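Heat shock protein 16 (Schizosaccharomyces pombe, PDB 3W1Z) probably acts as a small heat shock chaperone that binds unfolded proteins, assembling into a 16-subunit oligomer. Local coordinates at residues S22-P25 with R26-N29. Numbering follows the deposited sequence.
Sequences SYSP and RLNN
S24 and L27 are joined across a tight turn by the hydrogen bond from L27 N to S24 O (3.1 Å), and a weak bond from N28 N to P25 O (3.5 Å) carries the turn one residue further. S24 OG also comes against the flank of L27, 3.1 Å from its CB; with chi1 at 63° the hydroxyl sits between the backbone N and the carbonyl carbon, and it bonds back to F20 O. The backbone angles of P25, R26 and L27 fit two overlapping type I beta turns, S24-L27 and P25-N28, placed where helix 11-23 ends and the chain turns over the alpha-crystallin domain on its way to strand 39-43. P25 and R26 run side by side, with R26 NE 3.5 Å from P25 CG. The arginine chain, bent at chi2 (-116°) and chi3, brings the guanidinium alongside the ring, with P25 CD at its edge, in plane. An alanine at P25 would remove the ring carbons beside R26 NE, and the arginine side chain would probably become freer to swing. P25 also touches S36 and R102 as well as E94 of a second subunit, while L27 rests on F20 and V21 of its own chain and on F17 of a further subunit.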
loop_
_atom_site.group_PDB
_atom_site.type_symbol
_atom_site.label_atom_id
_atom_site.label_comp_id
_atom_site.label_asym_id
_atom_site.label_seq_id
_atom_site.Cartn_x
_atom_site.Cartn_y
_atom_site.Cartn_z
ATOM N N SER B 22 -4.421 5.188 20.623
ATOM C CA SER B 22 -4.172 5.372 22.044
ATOM C C SER B 22 -2.806 4.833 22.438
ATOM O O SER B 22 -1.932 5.580 22.878
ATOM C CB SER B 22 -5.252 4.677 22.877
ATOM O OG SER B 22 -6.516 5.294 22.699
ATOM N N TYR B 23 -2.634 3.524 22.279
ATOM C CA TYR B 23 -1.489 2.825 22.853
ATOM C C TYR B 23 -0.235 2.718 21.980
ATOM O O TYR B 23 0.831 2.373 22.487
ATOM C CB TYR B 23 -1.921 1.426 23.292
ATOM C CG TYR B 23 -3.174 1.422 24.135
ATOM C CD1 TYR B 23 -4.238 0.587 23.824
ATOM C CD2 TYR B 23 -3.291 2.249 25.244
ATOM C CE1 TYR B 23 -5.386 0.579 24.591
ATOM C CE2 TYR B 23 -4.435 2.247 26.019
ATOM C CZ TYR B 23 -5.479 1.409 25.688
ATOM O OH TYR B 23 -6.620 1.401 26.456
ATOM N N SER B 24 -0.337 3.012 20.687
ATOM C CA SER B 24 0.820 2.834 19.805
ATOM C C SER B 24 1.886 3.897 20.054
ATOM O O SER B 24 1.604 5.093 19.992
ATOM C CB SER B 24 0.414 2.794 18.327
ATOM O OG SER B 24 -0.172 4.013 17.915
ATOM N N PRO B 25 3.121 3.452 20.333
ATOM C CA PRO B 25 4.232 4.312 20.758
ATOM C C PRO B 25 4.627 5.333 19.698
ATOM O O PRO B 25 5.007 6.454 20.034
ATOM C CB PRO B 25 5.375 3.316 20.982
ATOM C CG PRO B 25 5.047 2.163 20.103
ATOM C CD PRO B 25 3.552 2.057 20.139
ATOM N N ARG B 26 4.531 4.943 18.433
ATOM C CA ARG B 26 4.891 5.823 17.329
ATOM C C ARG B 26 3.895 6.967 17.160
ATOM O O ARG B 26 4.225 8.008 16.593
ATOM C CB ARG B 26 4.995 5.021 16.032
ATOM C CG ARG B 26 4.170 3.743 16.033
ATOM C CD ARG B 26 5.064 2.517 15.930
ATOM N NE ARG B 26 4.533 1.382 16.680
ATOM C CZ ARG B 26 4.495 0.133 16.226
ATOM N NH1 ARG B 26 4.951 -0.150 15.013
ATOM N NH2 ARG B 26 3.998 -0.835 16.985
ATOM N N LEU B 27 2.677 6.771 17.656
ATOM C CA LEU B 27 1.609 7.744 17.451
ATOM C C LEU B 27 1.451 8.720 18.617
ATOM O O LEU B 27 0.579 9.588 18.592
ATOM C CB LEU B 27 0.287 7.026 17.167
ATOM C CG LEU B 27 -0.734 7.758 16.297
ATOM C CD1 LEU B 27 -0.046 8.382 15.103
ATOM C CD2 LEU B 27 -1.809 6.794 15.834
ATOM N N ASN B 28 2.285 8.574 19.641
ATOM C CA ASN B 28 2.270 9.509 20.761
ATOM C C ASN B 28 3.649 10.060 21.104
ATOM O O ASN B 28 4.510 9.320 21.578
ATOM C CB ASN B 28 1.685 8.841 22.008
ATOM C CG ASN B 28 0.197 8.580 21.892
ATOM O OD1 ASN B 28 -0.226 7.586 21.303
ATOM N ND2 ASN B 28 -0.605 9.465 22.472
ATOM N N ASN B 29 3.843 11.356 20.861
ATOM C CA ASN B 29 4.980 12.110 21.396
ATOM C C ASN B 29 6.339 11.407 21.299
ATOM O O ASN B 29 7.100 11.376 22.266
ATOM C CB ASN B 29 4.693 12.517 22.849
ATOM C CG ASN B 29 5.668 13.557 23.374
ATOM O OD1 ASN B 29 6.282 14.297 22.605
ATOM N ND2 ASN B 29 5.821 13.608 24.692
#